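Local atomic coordinates of putative uncharacterized protein (Trypanosoma congolense, PDB entry 4E40), a protein that probably serves as a cell-surface receptor for the haptoglobin-hemoglobin complex, this chain being the helical-bundle receptor part of a longer membrane protein. Residues A16-Q24 against A178-K186; H125-S136 against T194-L205. All coordinates share one frame; numbering follows the deposited sequence. Where two conformers were deposited one is given.

Both contacts belong to the elongated helical bundle of the haptoglobin-hemoglobin receptor. Contact 2 pairs two of its long helices, 82-147 and 192-246, its centre about 18 Å from the centre of the chain. Contact 1, its centre about 31 Å from the centre of the chain, packs helix 12-26 on helix 172-180 and the turn into helix 183-187. The two contact centres lie about 16 Å apart, and Phe195 of contact 2 joins them: its CD2 is 3.5 Å from Leu179 CD2 and its CZ 4.2 Å from Leu21 CD2. Arg42 and Lys52 bind heme b in another structure of this protein; this chain carries no heme, and both contacts lie away from them.

Contact 1 (A16-Q24 against A178-K186); sequences AAACELRAQ and ALDKLPGVK
Leu21 of helix 12-26 meets Leu179, Leu182 and Val185 at one end of the helical bundle, packing on the junction where helix 172-180 breaks and helix 183-187 starts with Leu182 at its N-cap. The tight part is wholly apolar. Leu21 has CG anti to the backbone N (chi1 178°), which sends its two methyls across to the other segment: CD1 lies 3.6 Å from Leu179 CD2, the two side chains crossing obliquely, and CD2 meets Val185 CG1 tip to tip at 4.0 Å. Leu182 reaches in from the turn; its CD1 lies against the backbone of helix 12-26, 3.5 Å from Ala18 CA, while its CG approaches Ala17 CB at 3.8 Å. The small alanines let the leucine come this close to the helix. Around this core, Leu144 of helix 82-147 packs on Ala18 and Phe195 of helix 192-246 on Val185, while the disulfide from Cys19 to Cys162 ties helix 12-26 to a loop.

Toward solvent the contact is looser. The exposed Lys181 offers just its CB to Ala17 CB, at 4.2 Å. A similarly loose touch joins the buried Gln24 to the partly exposed Ala178, CG to CB at 4.1 Å. A water bridges the backbones, donating to both Ala17 O and Ala178 O at 2.8 Å each.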
loop_
_atom_site.group_PDB
_atom_site.type_symbol
_atom_site.label_atom_id
_atom_site.label_comp_id
_atom_site.label_asym_id
_atom_site.label_seq_id
_atom_site.Cartn_x
_atom_site.Cartn_y
_atom_site.Cartn_z
ATOM N N ALA A 16 24.353 26.892 -8.604
ATOM C CA ALA A 16 23.098 26.995 -7.844
ATOM C C ALA A 16 22.226 25.809 -8.149
ATOM O O ALA A 16 21.581 25.243 -7.275
ATOM C CB ALA A 16 22.379 28.302 -8.198
ATOM N N ALA A 17 22.191 25.425 -9.424
ATOM C CA ALA A 17 21.409 24.244 -9.762
ATOM C C ALA A 17 21.952 22.950 -9.126
ATOM O O ALA A 17 21.144 22.089 -8.697
ATOM C CB ALA A 17 21.287 24.093 -11.311
ATOM N N ALA A 18 23.273 22.817 -9.038
ATOM C CA ALA A 18 23.858 21.616 -8.380
ATOM C C ALA A 18 23.603 21.656 -6.886
ATOM O O ALA A 18 23.335 20.604 -6.297
ATOM C CB ALA A 18 25.356 21.522 -8.686
ATOM N N CYS A 19 23.624 22.849 -6.281
ATOM C CA CYS A 19 23.299 23.000 -4.829
ATOM C C CYS A 19 21.885 22.511 -4.577
ATOM O O CYS A 19 21.643 21.683 -3.678
ATOM C CB CYS A 19 23.406 24.495 -4.465
ATOM S SG CYS A 19 23.511 24.640 -2.664
ATOM N N GLU A 20 20.934 22.985 -5.417
ATOM C CA GLU A 20 19.530 22.542 -5.259
ATOM C C GLU A 20 19.405 21.035 -5.508
ATOM O O GLU A 20 18.663 20.343 -4.807
ATOM C CB GLU A 20 18.574 23.319 -6.172
ATOM C CG GLU A 20 17.097 22.880 -6.057
ATOM C CD GLU A 20 16.572 22.908 -4.632
ATOM O OE1 GLU A 20 17.173 23.618 -3.774
ATOM O OE2 GLU A 20 15.575 22.210 -4.329
ATOM N N LEU A 21 20.059 20.525 -6.548
ATOM C CA LEU A 21 20.005 19.090 -6.834
ATOM C C LEU A 21 20.514 18.279 -5.630
ATOM O O LEU A 21 19.914 17.260 -5.278
ATOM C CB LEU A 21 20.856 18.743 -8.054
ATOM C CG LEU A 21 20.956 17.276 -8.477
ATOM C CD1 LEU A 21 19.569 16.658 -8.730
ATOM C CD2 LEU A 21 21.871 17.039 -9.677
ATOM N N ARG A 22 21.638 18.712 -5.050
ATOM C CA ARG A 22 22.177 17.966 -3.901
ATOM C C ARG A 22 21.157 17.942 -2.762
ATOM O O ARG A 22 20.996 16.877 -2.121
ATOM C CB ARG A 22 23.490 18.624 -3.431
ATOM C CG ARG A 22 24.250 17.760 -2.408
ATOM C CD ARG A 22 24.002 18.278 -0.967
ATOM N NE ARG A 22 24.416 19.670 -0.786
ATOM C CZ ARG A 22 25.688 20.120 -0.649
ATOM N NH1 ARG A 22 26.736 19.281 -0.644
ATOM N NH2 ARG A 22 25.931 21.425 -0.517
ATOM N N ALA A 23 20.504 19.063 -2.484
ATOM C CA ALA A 23 19.475 19.120 -1.418
ATOM C C ALA A 23 18.307 18.185 -1.719
ATOM O O ALA A 23 17.807 17.500 -0.809
ATOM C CB ALA A 23 18.968 20.525 -1.166
ATOM N N GLN A 24 17.949 18.074 -3.017
ATOM C CA GLN A 24 16.869 17.115 -3.382
ATOM C C GLN A 24 17.313 15.657 -3.197
ATOM O O GLN A 24 16.573 14.838 -2.669
ATOM C CB GLN A 24 16.449 17.276 -4.847
ATOM C CG GLN A 24 15.885 18.646 -5.194
ATOM C CD GLN A 24 14.428 18.778 -5.142
ATOM O OE1 GLN A 24 13.917 19.726 -4.492
ATOM N NE2 GLN A 24 13.737 17.782 -5.593
ATOM N N ALA A 178 14.868 19.291 -11.115
ATOM C CA ALA A 178 16.217 19.739 -10.674
ATOM C C ALA A 178 17.293 19.090 -11.551
ATOM O O ALA A 178 18.277 19.767 -11.939
ATOM C CB ALA A 178 16.406 19.334 -9.209
ATOM N N LEU A 179 17.089 17.838 -11.941
ATOM C CA LEU A 179 18.074 17.174 -12.817
ATOM C C LEU A 179 18.074 17.808 -14.201
ATOM O O LEU A 179 19.142 17.934 -14.825
ATOM C CB LEU A 179 17.714 15.695 -12.982
ATOM C CG LEU A 179 18.032 14.852 -11.740
ATOM C CD1 LEU A 179 17.196 13.556 -11.777
ATOM C CD2 LEU A 179 19.563 14.620 -11.697
ATOM N N ASP A 180 16.898 18.166 -14.676
ATOM C CA ASP A 180 16.790 18.715 -16.053
ATOM C C ASP A 180 17.453 20.065 -16.156
ATOM O O ASP A 180 17.845 20.456 -17.270
ATOM C CB ASP A 180 15.334 18.853 -16.450
ATOM C CG ASP A 180 14.685 17.527 -16.727
ATOM O OD1 ASP A 180 15.355 16.452 -16.693
ATOM O OD2 ASP A 180 13.436 17.535 -16.899
ATOM N N LYS A 181 17.678 20.783 -15.031
ATOM C CA LYS A 181 18.433 22.039 -15.089
ATOM C C LYS A 181 19.941 21.862 -15.310
ATOM O O LYS A 181 20.679 22.821 -15.614
ATOM C CB LYS A 181 18.199 22.842 -13.790
ATOM C CG LYS A 181 16.801 23.349 -13.590
ATOM C CD LYS A 181 16.846 24.613 -12.734
ATOM C CE LYS A 181 16.582 25.841 -13.602
ATOM N NZ LYS A 181 16.411 27.072 -12.760
ATOM N N LEU A 182 20.435 20.643 -15.065
ATOM C CA LEU A 182 21.856 20.313 -15.219
ATOM C C LEU A 182 22.006 19.092 -16.115
ATOM O O LEU A 182 22.418 18.017 -15.658
ATOM C CB LEU A 182 22.464 19.947 -13.870
ATOM C CG LEU A 182 22.856 21.011 -12.922
ATOM C CD1 LEU A 182 23.228 20.345 -11.600
ATOM C CD2 LEU A 182 24.015 21.813 -13.509
ATOM N N PRO A 183 21.745 19.277 -17.396
ATOM C CA PRO A 183 21.731 18.140 -18.310
ATOM C C PRO A 183 23.087 17.419 -18.369
ATOM O O PRO A 183 23.104 16.187 -18.524
ATOM C CB PRO A 183 21.321 18.770 -19.669
ATOM C CG PRO A 183 21.649 20.253 -19.525
ATOM C CD PRO A 183 21.399 20.548 -18.068
ATOM N N GLY A 184 24.208 18.133 -18.184
ATOM C CA GLY A 184 25.509 17.475 -18.218
ATOM C C GLY A 184 25.685 16.519 -17.053
ATOM O O GLY A 184 26.162 15.391 -17.223
ATOM N N VAL A 185 25.253 16.934 -15.865
ATOM C CA VAL A 185 25.320 16.059 -14.689
ATOM C C VAL A 185 24.327 14.905 -14.786
ATOM O O VAL A 185 24.640 13.759 -14.451
ATOM C CB VAL A 185 25.093 16.867 -13.351
ATOM C CG1 VAL A 185 24.881 15.946 -12.137
ATOM C CG2 VAL A 185 26.248 17.876 -13.099
ATOM N N LYS A 186 23.117 15.221 -15.275
ATOM C CA LYS A 186 22.058 14.204 -15.412
ATOM C C LYS A 186 22.562 13.023 -16.258
ATOM O O LYS A 186 22.229 11.858 -15.964
ATOM C CB LYS A 186 20.874 14.854 -16.104
ATOM C CG LYS A 186 19.726 13.876 -16.379
ATOM C CD LYS A 186 18.519 14.610 -16.931
ATOM C CE LYS A 186 17.498 13.590 -17.364
ATOM N NZ LYS A 186 16.443 14.262 -18.195
HETATM O O HOH W 1 18.774 21.846 -10.130
#

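Contact 2 (H125-S136 against T194-L205); sequences HAKGAKANGDAS and TFQSILTSLDNL
Ile198 of helix 192-246 enters helix 82-147 as a knob into a hole formed by Ala129, Asn132, Gly133 and Ser136, within a nearly antiparallel helix pair of the bundle (151° between directions, axes 8.4 Å apart). Among the packing contacts, Ile198 CG1 touches Asn132 CB at 3.6 Å, and its CD1 packs against the backbone, reaching Gly133 N at 3.7 Å. Thr194 brings its methyl CG2 to 3.5 Å from Asn132 OD1. Ala129 CB rests on Ser201 CB and Leu202 CD2, and Ala126 CB on Leu205 CD2. At one end Ser136 CB meets Phe195 CE1. Leu25 of helix 12-26 and Val28 of helix 28-73 pack on Ile198 as well.

One CH-pi contact marks the other end. Asn204 CB sits over the centre of the His125 imidazole, 3.5 Å from its centroid, with the amide plane turned 45° from the ring. His125 CG, anti to its own carbonyl carbon (chi1 -67°), lays the ring across Asn204.

The direct side-chain hydrogen bonds stay inside one helix. Asn132 ND2 donates to Gly128 O at 2.9 Å from above the carbonyl plane, while Asn132 N bonds the same oxygen from the opposite face. OG of the buried Ser136 donates to Asn132 O in its own helix. The polar connection between the helices is a water, which receives a weak bond from Asn132 ND2 and donates to Ser197 OG at 3.0 Å and to Ser201 OG at 2.8 Å.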
loop_
_atom_site.group_PDB
_atom_site.type_symbol
_atom_site.label_atom_id
_atom_site.label_comp_id
_atom_site.label_asym_id
_atom_site.label_seq_id
_atom_site.Cartn_x
_atom_site.Cartn_y
_atom_site.Cartn_z
ATOM N N HIS A 125 11.137 -0.807 -3.019
ATOM C CA HIS A 125 11.347 0.472 -3.754
ATOM C C HIS A 125 11.863 1.575 -2.853
ATOM O O HIS A 125 12.724 2.393 -3.280
ATOM C CB HIS A 125 10.047 0.922 -4.453
ATOM C CG HIS A 125 9.622 -0.015 -5.581
ATOM N ND1 HIS A 125 10.463 -0.355 -6.565
ATOM C CD2 HIS A 125 8.423 -0.664 -5.848
ATOM C CE1 HIS A 125 9.848 -1.237 -7.406
ATOM N NE2 HIS A 125 8.612 -1.388 -6.995
ATOM N N ALA A 126 11.383 1.634 -1.620
ATOM C CA ALA A 126 11.831 2.719 -0.744
ATOM C C ALA A 126 13.306 2.532 -0.379
ATOM O O ALA A 126 14.056 3.536 -0.345
ATOM C CB ALA A 126 10.970 2.740 0.530
ATOM N N LYS A 127 13.740 1.269 -0.146
ATOM C CA LYS A 127 15.136 0.956 0.174
ATOM C C LYS A 127 16.007 1.351 -0.996
ATOM O O LYS A 127 17.065 1.950 -0.806
ATOM C CB LYS A 127 15.311 -0.563 0.409
ATOM C CG LYS A 127 14.818 -0.983 1.758
ATOM C CD LYS A 127 15.111 -2.453 2.051
ATOM C CE LYS A 127 14.208 -2.951 3.184
ATOM N NZ LYS A 127 14.098 -4.451 3.041
ATOM N N GLY A 128 15.570 1.012 -2.215
ATOM C CA GLY A 128 16.366 1.378 -3.407
ATOM C C GLY A 128 16.458 2.870 -3.673
ATOM O O GLY A 128 17.575 3.388 -3.947
ATOM N N ALA A 129 15.330 3.585 -3.477
ATOM C CA ALA A 129 15.332 5.054 -3.674
ATOM C C ALA A 129 16.295 5.654 -2.651
ATOM O O ALA A 129 17.150 6.492 -3.027
ATOM C CB ALA A 129 13.916 5.599 -3.518
ATOM N N LYS A 130 16.207 5.257 -1.382
ATOM C CA LYS A 130 17.141 5.785 -0.362
ATOM C C LYS A 130 18.590 5.498 -0.688
ATOM O O LYS A 130 19.432 6.387 -0.576
ATOM C CB LYS A 130 16.797 5.210 1.018
ATOM C CG LYS A 130 17.862 5.548 2.056
ATOM C CD LYS A 130 17.429 4.960 3.392
ATOM C CE LYS A 130 18.497 5.219 4.460
ATOM N NZ LYS A 130 18.934 6.674 4.505
ATOM N N ALA A 131 18.914 4.252 -1.072
ATOM C CA ALA A 131 20.325 3.895 -1.261
ATOM C C ALA A 131 20.897 4.752 -2.392
ATOM O O ALA A 131 22.033 5.269 -2.291
ATOM C CB ALA A 131 20.429 2.421 -1.588
ATOM N N ASN A 132 20.110 4.905 -3.470
ATOM C CA ASN A 132 20.588 5.637 -4.662
ATOM C C ASN A 132 20.570 7.171 -4.450
ATOM O O ASN A 132 21.489 7.870 -4.912
ATOM C CB ASN A 132 19.762 5.221 -5.872
ATOM C CG ASN A 132 20.170 3.868 -6.400
ATOM O OD1 ASN A 132 21.230 3.720 -6.948
ATOM N ND2 ASN A 132 19.368 2.872 -6.153
ATOM N N GLY A 133 19.598 7.704 -3.704
ATOM C CA GLY A 133 19.609 9.124 -3.323
ATOM C C GLY A 133 20.761 9.468 -2.421
ATOM O O GLY A 133 21.465 10.452 -2.711
ATOM N N ASP A 134 21.059 8.619 -1.448
ATOM C CA ASP A 134 22.221 8.894 -0.565
ATOM C C ASP A 134 23.523 8.830 -1.334
ATOM O O ASP A 134 24.391 9.712 -1.196
ATOM C CB ASP A 134 22.249 7.884 0.578
ATOM C CG ASP A 134 21.189 8.128 1.596
ATOM O OD1 ASP A 134 20.488 9.169 1.603
ATOM O OD2 ASP A 134 21.003 7.218 2.460
ATOM N N ALA A 135 23.655 7.827 -2.199
ATOM C CA ALA A 135 24.933 7.634 -2.900
ATOM C C ALA A 135 25.150 8.750 -3.886
ATOM O O ALA A 135 26.273 9.244 -4.011
ATOM C CB ALA A 135 24.945 6.308 -3.648
ATOM N N SER A 136 24.118 9.069 -4.658
ATOM C CA SER A 136 24.311 10.168 -5.614
ATOM C C SER A 136 24.448 11.521 -4.926
ATOM O O SER A 136 25.174 12.383 -5.448
ATOM C CB SER A 136 23.253 10.122 -6.722
ATOM O OG SER A 136 21.975 10.382 -6.182
ATOM N N THR A 194 21.957 5.848 -11.737
ATOM C CA THR A 194 21.562 6.070 -10.365
ATOM C C THR A 194 20.391 7.045 -10.273
ATOM O O THR A 194 19.359 6.759 -9.634
ATOM C CB THR A 194 22.762 6.537 -9.557
ATOM O OG1 THR A 194 23.769 5.507 -9.604
ATOM C CG2 THR A 194 22.356 6.771 -8.105
ATOM N N PHE A 195 20.498 8.142 -10.998
ATOM C CA PHE A 195 19.399 9.133 -11.006
ATOM C C PHE A 195 18.121 8.567 -11.614
ATOM O O PHE A 195 17.011 8.750 -11.051
ATOM C CB PHE A 195 19.774 10.385 -11.837
ATOM C CG PHE A 195 20.864 11.252 -11.260
ATOM C CD1 PHE A 195 21.063 11.478 -9.855
ATOM C CD2 PHE A 195 21.715 11.893 -12.164
ATOM C CE1 PHE A 195 22.058 12.354 -9.407
ATOM C CE2 PHE A 195 22.672 12.786 -11.724
ATOM C CZ PHE A 195 22.866 13.014 -10.341
ATOM N N GLN A 196 18.217 7.854 -12.748
ATOM C CA GLN A 196 17.044 7.246 -13.337
ATOM C C GLN A 196 16.414 6.232 -12.403
ATOM O O GLN A 196 15.185 6.199 -12.306
ATOM C CB GLN A 196 17.346 6.587 -14.689
ATOM C CG GLN A 196 16.038 6.326 -15.481
ATOM C CD GLN A 196 14.985 7.472 -15.379
ATOM O OE1 GLN A 196 13.849 7.276 -14.827
ATOM N NE2 GLN A 196 15.356 8.687 -15.873
ATOM N N SER A 197 17.242 5.492 -11.657
ATOM C CA SER A 197 16.686 4.468 -10.753
ATOM C C SER A 197 15.924 5.129 -9.602
ATOM O O SER A 197 14.947 4.601 -9.105
ATOM C CB SER A 197 17.803 3.558 -10.225
ATOM O OG SER A 197 18.446 4.222 -9.156
ATOM N N ILE A 198 16.348 6.318 -9.164
ATOM C CA ILE A 198 15.624 6.968 -8.058
ATOM C C ILE A 198 14.234 7.320 -8.533
ATOM O O ILE A 198 13.299 7.126 -7.813
ATOM C CB ILE A 198 16.314 8.283 -7.580
ATOM C CG1 ILE A 198 17.695 7.960 -6.999
ATOM C CG2 ILE A 198 15.419 8.987 -6.539
ATOM C CD1 ILE A 198 18.594 9.219 -6.937
ATOM N N LEU A 199 14.121 7.910 -9.740
ATOM C CA LEU A 199 12.869 8.378 -10.282
ATOM C C LEU A 199 11.929 7.158 -10.496
ATOM O O LEU A 199 10.782 7.236 -10.068
ATOM C CB LEU A 199 13.084 9.124 -11.609
ATOM C CG LEU A 199 13.864 10.448 -11.519
ATOM C CD1 LEU A 199 13.991 11.058 -12.936
ATOM C CD2 LEU A 199 13.067 11.411 -10.605
ATOM N N THR A 200 12.469 6.077 -11.061
ATOM C CA THR A 200 11.648 4.850 -11.233
ATOM C C THR A 200 11.227 4.263 -9.896
ATOM O O THR A 200 10.030 3.889 -9.719
ATOM C CB THR A 200 12.319 3.851 -12.169
ATOM O OG1 THR A 200 13.635 3.551 -11.746
ATOM C CG2 THR A 200 12.444 4.404 -13.495
ATOM N N SER A 201 12.146 4.203 -8.949
ATOM C CA SER A 201 11.807 3.632 -7.612
ATOM C C SER A 201 10.774 4.492 -6.900
ATOM O O SER A 201 9.787 3.946 -6.351
ATOM C CB SER A 201 13.031 3.498 -6.727
ATOM O OG SER A 201 13.931 2.517 -7.259
ATOM N N LEU A 202 10.919 5.824 -6.922
ATOM C CA LEU A 202 9.918 6.673 -6.273
ATOM C C LEU A 202 8.550 6.581 -6.961
ATOM O O LEU A 202 7.526 6.591 -6.261
ATOM C CB LEU A 202 10.337 8.147 -6.304
ATOM C CG LEU A 202 11.477 8.463 -5.337
ATOM C CD1 LEU A 202 11.953 9.916 -5.568
ATOM C CD2 LEU A 202 11.102 8.248 -3.867
ATOM N N ASP A 203 8.526 6.506 -8.287
ATOM C CA ASP A 203 7.233 6.426 -8.992
ATOM C C ASP A 203 6.551 5.045 -8.774
ATOM O O ASP A 203 5.328 4.950 -8.654
ATOM C CB ASP A 203 7.369 6.869 -10.459
ATOM C CG ASP A 203 7.579 8.422 -10.610
ATOM O OD1 ASP A 203 6.737 9.222 -10.084
ATOM O OD2 ASP A 203 8.576 8.877 -11.265
ATOM N N ASN A 204 7.346 4.004 -8.619
ATOM C CA ASN A 204 6.783 2.646 -8.319
ATOM C C ASN A 204 6.285 2.593 -6.877
ATOM O O ASN A 204 5.243 1.996 -6.607
ATOM C CB ASN A 204 7.796 1.543 -8.627
ATOM C CG ASN A 204 7.924 1.302 -10.132
ATOM O OD1 ASN A 204 6.949 1.497 -10.855
ATOM N ND2 ASN A 204 9.074 0.825 -10.585
ATOM N N LEU A 205 7.039 3.202 -5.963
ATOM C CA LEU A 205 6.663 3.301 -4.545
ATOM C C LEU A 205 5.322 4.021 -4.404
ATOM O O LEU A 205 4.436 3.531 -3.709
ATOM C CB LEU A 205 7.808 3.998 -3.794
ATOM C CG LEU A 205 7.574 4.348 -2.331
ATOM C CD1 LEU A 205 7.128 3.112 -1.479
ATOM C CD2 LEU A 205 8.824 4.972 -1.765
HETATM O O HOH W 2 16.553 3.559 -6.907
#